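Local coordinates for malonyl CoA-acyl carrier protein transacylase (Bartonella henselae, PDB 3QAT) that probably transfers the malonyl group from malonyl-CoA to acyl carrier protein, the reaction that supplies malonyl units for fatty acid biosynthesis, at residues A[34-39]-A[70-75]; A[234-239]-A[250-255]. One frame throughout, in Å; residues are numbered along the deposited sequence. Where two conformers were deposited one is given.

Contact 1: residues A[34-39]-A[70-75]; sequences MVFEEV and MAVSMA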
ATOM      1  N   MET A  34      14.364 -14.032   9.940  1.00 11.16           N
ATOM      2  CA  MET A  34      13.736 -13.758  11.240  1.00 10.46           C
ATOM      3  C   MET A  34      12.474 -12.913  11.140  1.00  9.52           C
ATOM      4  O   MET A  34      11.585 -13.072  11.945  1.00  9.33           O
ATOM      5  CB  MET A  34      14.741 -13.101  12.194  1.00 11.24           C
ATOM      6  CG  MET A  34      15.808 -14.066  12.628  1.00 12.61           C
ATOM      7  SD  MET A  34      17.003 -13.384  13.808  1.00 15.10           S
ATOM      8  CE  MET A  34      17.622 -11.952  12.942  1.00 13.12           C
ATOM      9  N   VAL A  35      12.399 -12.018  10.162  1.00  9.52           N
ATOM     10  CA  VAL A  35      11.146 -11.255   9.968  1.00  8.05           C
ATOM     11  C   VAL A  35       9.984 -12.204   9.664  1.00  7.92           C
ATOM     12  O   VAL A  35       8.923 -12.115  10.309  1.00  8.37           O
ATOM     13  CB  VAL A  35      11.305 -10.190   8.852  1.00  7.95           C
ATOM     14  CG1 VAL A  35       9.929  -9.644   8.385  1.00  9.41           C
ATOM     15  CG2 VAL A  35      12.205  -9.068   9.347  1.00  9.13           C
ATOM     16  N   PHE A  36      10.176 -13.143   8.735  1.00  8.96           N
ATOM     17  CA  PHE A  36       9.100 -14.107   8.423  1.00  9.07           C
ATOM     18  C   PHE A  36       8.761 -15.007   9.590  1.00  9.20           C
ATOM     19  O   PHE A  36       7.592 -15.295   9.829  1.00  9.45           O
ATOM     20  CB  PHE A  36       9.402 -14.928   7.164  1.00 10.24           C
ATOM     21  CG  PHE A  36       9.391 -14.107   5.904  1.00  9.30           C
ATOM     22  CD1 PHE A  36       8.211 -13.933   5.175  1.00 10.40           C
ATOM     23  CD2 PHE A  36      10.551 -13.485   5.440  1.00 11.82           C
ATOM     24  CE1 PHE A  36       8.213 -13.151   4.010  1.00 11.77           C
ATOM     25  CE2 PHE A  36      10.549 -12.718   4.270  1.00 12.45           C
ATOM     26  CZ  PHE A  36       9.381 -12.540   3.562  1.00 11.34           C
ATOM     27  N   GLU A  37       9.783 -15.454  10.325  1.00  9.68           N
ATOM     28  CA  GLU A  37       9.532 -16.248  11.513  1.00  9.27           C
ATOM     29  C   GLU A  37       8.678 -15.505  12.534  1.00  8.69           C
ATOM     30  O   GLU A  37       7.764 -16.090  13.123  1.00  8.31           O
ATOM     31  CB  GLU A  37      10.863 -16.646  12.152  1.00 10.22           C
ATOM     32  CG  GLU A  37      11.647 -17.659  11.325  1.00 12.01           C
ATOM     33  CD  GLU A  37      13.032 -17.869  11.881  1.00 16.11           C
ATOM     34  OE1 GLU A  37      13.358 -17.229  12.898  1.00 15.54           O
ATOM     35  OE2 GLU A  37      13.784 -18.689  11.319  1.00 16.92           O
ATOM     36  N   GLU A  38       8.978 -14.212  12.747  1.00  8.56           N
ATOM     37  CA  GLU A  38       8.253 -13.439  13.741  1.00  8.54           C
ATOM     38  C   GLU A  38       6.820 -13.171  13.275  1.00  8.27           C
ATOM     39  O   GLU A  38       5.888 -13.238  14.083  1.00  8.28           O
ATOM     40  CB  GLU A  38       8.968 -12.122  14.090  1.00  8.42           C
ATOM     41  CG  GLU A  38       8.180 -11.364  15.153  1.00  9.33           C
ATOM     42  CD  GLU A  38       8.915 -10.185  15.769  1.00 11.11           C
ATOM     43  OE1 GLU A  38      10.053  -9.887  15.355  1.00 11.08           O
ATOM     44  OE2 GLU A  38       8.312  -9.552  16.653  1.00 13.56           O
ATOM     45  N   VAL A  39       6.666 -12.837  11.994  1.00  8.12           N
ATOM     46  CA  VAL A  39       5.304 -12.666  11.472  1.00  7.91           C
ATOM     47  C   VAL A  39       4.433 -13.929  11.644  1.00  8.63           C
ATOM     48  O   VAL A  39       3.280 -13.842  12.104  1.00  7.83           O
ATOM     49  CB  VAL A  39       5.333 -12.136  10.032  1.00  7.11           C
ATOM     50  CG1 VAL A  39       3.927 -12.203   9.416  1.00  8.49           C
ATOM     51  CG2 VAL A  39       5.867 -10.700  10.052  1.00  7.50           C
ATOM     52  N   MET A  70       3.823  -6.780   3.882  1.00  5.12           N
ATOM     53  CA  MET A  70       4.566  -6.045   4.898  1.00  5.85           C
ATOM     54  C   MET A  70       5.811  -6.843   5.308  1.00  6.10           C
ATOM     55  O   MET A  70       6.893  -6.270   5.436  1.00  6.89           O
ATOM     56  CB  MET A  70       3.667  -5.749   6.114  1.00  6.66           C
ATOM     57  CG  MET A  70       4.346  -4.978   7.278  1.00  6.58           C
ATOM     58  SD  MET A  70       5.257  -6.101   8.391  1.00  7.51           S
ATOM     59  CE  MET A  70       3.935  -7.125   9.034  1.00  7.34           C
ATOM     60  N   ALA A  71       5.667  -8.163   5.461  1.00  5.94           N
ATOM     61  CA  ALA A  71       6.819  -9.008   5.873  1.00  5.60           C
ATOM     62  C   ALA A  71       7.951  -8.885   4.843  1.00  6.42           C
ATOM     63  O   ALA A  71       9.104  -8.743   5.219  1.00  6.92           O
ATOM     64  CB  ALA A  71       6.402 -10.462   6.007  1.00  6.36           C
ATOM     65  N   VAL A  72       7.620  -8.952   3.552  1.00  6.26           N
ATOM     66  CA  VAL A  72       8.661  -8.836   2.530  1.00  7.11           C
ATOM     67  C   VAL A  72       9.346  -7.473   2.648  1.00  7.33           C
ATOM     68  O   VAL A  72      10.578  -7.396   2.631  1.00  7.03           O
ATOM     69  CB  VAL A  72       8.095  -9.032   1.124  1.00  7.53           C
ATOM     70  CG1 VAL A  72       9.190  -8.805   0.056  1.00  9.42           C
ATOM     71  CG2 VAL A  72       7.501 -10.445   1.008  1.00  8.78           C
ATOM     72  N   SER A  73       8.564  -6.401   2.787  1.00  6.63           N
ATOM     73  CA  SER A  73       9.148  -5.068   2.924  1.00  6.72           C
ATOM     74  C   SER A  73      10.057  -4.966   4.150  1.00  7.08           C
ATOM     75  O   SER A  73      11.182  -4.445   4.073  1.00  7.14           O
ATOM     76  CB  SER A  73       8.068  -3.979   2.991  1.00  6.88           C
ATOM     77  OG  SER A  73       7.457  -3.761   1.734  1.00  6.56           O
ATOM     78  N   MET A  74       9.566  -5.476   5.270  1.00  7.10           N
ATOM     79  CA  MET A  74      10.366  -5.397   6.524  1.00  8.11           C
ATOM     80  C   MET A  74      11.603  -6.294   6.483  1.00  8.39           C
ATOM     81  O   MET A  74      12.630  -5.947   7.061  1.00  8.95           O
ATOM     82  CB  MET A  74       9.493  -5.695   7.748  1.00  8.44           C
ATOM     83  CG  MET A  74       8.592  -4.507   8.115  1.00 10.49           C
ATOM     84  SD  MET A  74       9.483  -2.933   8.374  1.00 11.03           S
ATOM     85  CE  MET A  74      10.666  -3.391   9.646  1.00 12.90           C
ATOM     86  N   ALA A  75      11.535  -7.425   5.769  1.00  8.14           N
ATOM     87  CA  ALA A  75      12.753  -8.246   5.575  1.00  9.35           C
ATOM     88  C   ALA A  75      13.818  -7.412   4.835  1.00  9.69           C
ATOM     89  O   ALA A  75      14.989  -7.384   5.241  1.00  9.62           O
ATOM     90  CB  ALA A  75      12.438  -9.518   4.775  1.00  8.77           C
TER
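Val-35 presses into helix 62-82. It enters a hollow made by Ala-71, Met-74 and Ala-75. Its CG1 branch, anti to the backbone N (chi1 165°), lies deepest. Val-35 CG1 is 3.4 Å from Ala-71 O and 4.0 Å from Met-74 CB. The CG2 branch lies by the backbone of Met-74 and Ala-75. Beside it, the Phe-36 ring spans one turn of the second helix. Its CE1 meets Ala-71 CB and its CE2 meets Ala-75 CB, both at 3.8 Å, and both methyls approach the ring obliquely. At the ring's tip, CZ is 3.8 Å from Val-72 CG2, which sits at the edge near the ring plane. One turn on from Val-35, Val-39 CG2 meets Ala-71 CB (4.1 Å) and Met-70 CE (4.2 Å). The Met-70 chain bends at chi2 and chi3 on its way to that methyl. Ala-71 CB therefore meets side chains of Val-35, Phe-36 and Val-39. The axes of the two short segments approach to 9.0 Å, with the small Ala-71 and Ala-75 at the interface. All the touching residues are buried. Phe-52 meets the Phe-36 ring, with the planes at about 55°. The result is a roughly antiparallel helix pair, the segment axes at 145°. Helix 30-43 is layered onto a helix that lies against the parallel sheet of the acyl transferase fold, as the Ser-73 bond to Ile-281 O suggests.

Contact 2: residues A[234-239]-A[250-255]; sequences LIANVS and VSLLVQ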
ATOM      1  N   LEU A 234       5.744  10.314   7.871  1.00 10.69           N
ATOM      2  CA  LEU A 234       4.939   9.579   6.902  1.00  9.73           C
ATOM      3  C   LEU A 234       4.157  10.547   6.007  1.00 10.75           C
ATOM      4  O   LEU A 234       3.423  11.419   6.518  1.00 11.51           O
ATOM      5  CB  LEU A 234       3.961   8.709   7.686  1.00 10.49           C
ATOM      6  CG  LEU A 234       2.963   7.928   6.811  1.00  8.27           C
ATOM      7  CD1 LEU A 234       3.618   6.685   6.193  1.00  9.51           C
ATOM      8  CD2 LEU A 234       1.687   7.575   7.597  1.00  9.73           C
ATOM      9  N   ILE A 235       4.248  10.378   4.681  1.00  9.52           N
ATOM     10  CA  ILE A 235       3.394  11.181   3.809  1.00 10.10           C
ATOM     11  C   ILE A 235       2.086  10.386   3.640  1.00  9.71           C
ATOM     12  O   ILE A 235       2.018   9.449   2.844  1.00 10.46           O
ATOM     13  CB  ILE A 235       4.038  11.456   2.430  1.00  9.82           C
ATOM     14  CG1 ILE A 235       5.484  11.935   2.573  1.00 10.43           C
ATOM     15  CG2 ILE A 235       3.169  12.476   1.633  1.00 11.09           C
ATOM     16  CD1 ILE A 235       5.688  13.159   3.519  1.00 12.19           C
ATOM     17  N   ALA A 236       1.079  10.729   4.430  1.00 10.64           N
ATOM     18  CA  ALA A 236      -0.132   9.916   4.547  1.00 10.36           C
ATOM     19  C   ALA A 236      -0.974   9.939   3.291  1.00 10.59           C
ATOM     20  O   ALA A 236      -1.105  10.962   2.625  1.00 10.05           O
ATOM     21  CB  ALA A 236      -0.978  10.350   5.762  1.00 11.38           C
ATOM     22  N   ASN A 237      -1.594   8.797   2.988  1.00  9.54           N
ATOM     23  CA  ASN A 237      -2.448   8.670   1.811  1.00  9.26           C
ATOM     24  C   ASN A 237      -3.610   9.679   1.784  1.00 10.05           C
ATOM     25  O   ASN A 237      -4.047  10.075   0.701  1.00 10.06           O
ATOM     26  CB  ASN A 237      -3.110   7.266   1.759  1.00  8.13           C
ATOM     27  CG  ASN A 237      -2.172   6.117   1.420  1.00  8.56           C
ATOM     28  OD1 ASN A 237      -2.620   4.978   1.494  1.00  8.24           O
ATOM     29  ND2 ASN A 237      -0.948   6.378   0.974  1.00  6.91           N
ATOM     30  N   VAL A 238      -4.106  10.085   2.970  1.00 10.93           N
ATOM     31  CA  VAL A 238      -5.305  10.912   3.084  1.00 12.44           C
ATOM     32  C   VAL A 238      -4.943  12.396   3.026  1.00 12.51           C
ATOM     33  O   VAL A 238      -5.684  13.196   2.449  1.00 13.30           O
ATOM     34  CB  VAL A 238      -6.072  10.577   4.409  1.00 13.49           C
ATOM     35  CG1 VAL A 238      -7.123  11.638   4.784  1.00 16.40           C
ATOM     36  CG2 VAL A 238      -6.729   9.201   4.245  1.00 15.18           C
ATOM     37  N   SER A 239      -3.785  12.730   3.576  1.00 12.70           N
ATOM     38  CA  SER A 239      -3.422  14.148   3.812  1.00 13.18           C
ATOM     39  C   SER A 239      -2.338  14.691   2.878  1.00 13.37           C
ATOM     40  O   SER A 239      -2.284  15.908   2.627  1.00 13.69           O
ATOM     41  CB  SER A 239      -2.984  14.347   5.253  1.00 14.05           C
ATOM     42  OG  SER A 239      -1.776  13.633   5.518  1.00 13.50           O
ATOM     43  N   VAL A 250      -2.947   7.738  13.682  1.00 13.29           N
ATOM     44  CA  VAL A 250      -4.010   6.747  13.903  1.00 14.45           C
ATOM     45  C   VAL A 250      -5.312   7.204  13.244  1.00 14.08           C
ATOM     46  O   VAL A 250      -5.979   6.421  12.549  1.00 13.12           O
ATOM     47  CB  VAL A 250      -4.212   6.420  15.420  1.00 14.36           C
ATOM     48  CG1 VAL A 250      -5.614   5.830  15.697  1.00 17.89           C
ATOM     49  CG2 VAL A 250      -3.108   5.490  15.887  1.00 17.84           C
ATOM     50  N   SER A 251      -5.673   8.484  13.415  1.00 13.22           N
ATOM     51  CA  SER A 251      -6.908   8.986  12.843  0.70 14.09           C
ATOM     52  C   SER A 251      -6.882   8.880  11.311  1.00 13.26           C
ATOM     53  O   SER A 251      -7.861   8.473  10.689  1.00 13.31           O
ATOM     54  CB  SER A 251      -7.146  10.429  13.299  0.70 15.46           C
ATOM     55  OG  SER A 251      -8.281  10.976  12.664  0.70 18.28           O
ATOM     56  N   LEU A 252      -5.747   9.225  10.726  1.00 12.55           N
ATOM     57  CA  LEU A 252      -5.575   9.167   9.274  1.00 11.35           C
ATOM     58  C   LEU A 252      -5.578   7.749   8.713  1.00 11.42           C
ATOM     59  O   LEU A 252      -6.071   7.553   7.607  1.00 10.30           O
ATOM     60  CB  LEU A 252      -4.307   9.897   8.846  1.00 12.26           C
ATOM     61  CG  LEU A 252      -4.262  11.402   9.126  1.00 13.09           C
ATOM     62  CD1 LEU A 252      -2.828  11.863   8.957  1.00 14.55           C
ATOM     63  CD2 LEU A 252      -5.200  12.190   8.190  1.00 17.71           C
ATOM     64  N   LEU A 253      -5.046   6.789   9.481  1.00 10.05           N
ATOM     65  CA  LEU A 253      -5.157   5.357   9.082  1.00  9.02           C
ATOM     66  C   LEU A 253      -6.625   4.886   9.063  1.00  9.28           C
ATOM     67  O   LEU A 253      -7.026   4.125   8.160  1.00  9.76           O
ATOM     68  CB  LEU A 253      -4.324   4.462   9.996  1.00  8.68           C
ATOM     69  CG  LEU A 253      -2.804   4.641   9.924  1.00  8.70           C
ATOM     70  CD1 LEU A 253      -2.178   3.782  11.006  1.00 10.19           C
ATOM     71  CD2 LEU A 253      -2.276   4.205   8.557  1.00 10.63           C
ATOM     72  N   VAL A 254      -7.420   5.344  10.033  1.00 10.18           N
ATOM     73  CA  VAL A 254      -8.843   5.013  10.052  1.00 10.78           C
ATOM     74  C   VAL A 254      -9.572   5.653   8.854  1.00 11.10           C
ATOM     75  O   VAL A 254     -10.361   4.985   8.146  1.00 11.62           O
ATOM     76  CB  VAL A 254      -9.488   5.426  11.406  1.00 10.53           C
ATOM     77  CG1 VAL A 254     -11.002   5.232  11.360  1.00 12.76           C
ATOM     78  CG2 VAL A 254      -8.895   4.608  12.571  1.00 11.53           C
ATOM     79  N   GLN A 255      -9.314   6.944   8.626  1.00 11.86           N
ATOM     80  CA  GLN A 255      -9.913   7.662   7.500  1.00 12.89           C
ATOM     81  C   GLN A 255      -9.530   7.035   6.153  1.00 12.13           C
ATOM     82  O   GLN A 255     -10.334   7.005   5.207  1.00 12.68           O
ATOM     83  CB  GLN A 255      -9.458   9.116   7.511  1.00 14.01           C
ATOM     84  CG  GLN A 255      -9.978   9.932   8.685  1.00 18.65           C
ATOM     85  CD  GLN A 255      -9.299  11.295   8.764  1.00 22.04           C
ATOM     86  OE1 GLN A 255      -9.138  11.983   7.751  1.00 24.93           O
ATOM     87  NE2 GLN A 255      -8.887  11.683   9.962  1.00 26.22           N
TER
HETATM   88  O   HOH W   1      -3.659   8.053   5.397  1.00  8.28           O
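Leu-252 and Val-238 carry this contact, where the turn after strand 234-235 meets helix 246-258 in the acyl transferase domain. The strand pairs with strand 242-243 as a small antiparallel hairpin. Leu-252 splits its two methyls over the turn. CD2 meets Val-238 CG1 at 4.0 Å, and CD1 lies 4.0 Å from Ala-236 CB and also touches Ser-239 OG. The Val-238 and Leu-252 side chains cross obliquely. Val-238 CG1 also reaches Gln-255 OE1 at 3.6 Å, the two side chains meeting at about a right angle. The Gln-255 amide is held by a bond from NE2 to Ser-251 OG (2.9 Å, 136° at the hydrogen), with the acceptor close to the amide plane.

Further out, the turn is held by polar partners. Ser-239 OG bonds to Glu-243 OE2, and Val-238 O bonds to Arg-262 NH1. Asn-237 OD1 takes hydrogen bonds from Ser-98 N and Gln-256 NE2, while its ND2 bonds to Gly-96 O. The bonds to Gly-96 and Ser-98 tie the turn to a probable GxSxG nucleophile elbow. Within the turn, Ser-239 N makes a weak bond to Ala-236 O. One water joins the two backbones: it accepts from Val-238 N at 3.2 Å and donates weakly to Leu-252 O at 3.3 Å.

Contact 1 and contact 2 follow in series along the chain and do not touch. Their centres are 23 Å apart and their nearest atoms about 11 Å. Helix 100-107, which follows the probable nucleophile elbow, connects them. Met-70 and Met-74 of contact 1 pack on Ser-103 and Cys-106. From contact 2, Leu-234 packs on Ala-104 and Leu-253 on Glu-101. The two differ in their relation to the elbow. Segment 234-239 bonds to it directly, whereas Met-70 is close to it but makes no contact. Contact 1 is wholly buried apolar packing, though a 1,2-ethanediol, likely carried over from crystallisation, sits about 4 Å from the Phe-36 side chain. Contact 2 is only partly buried.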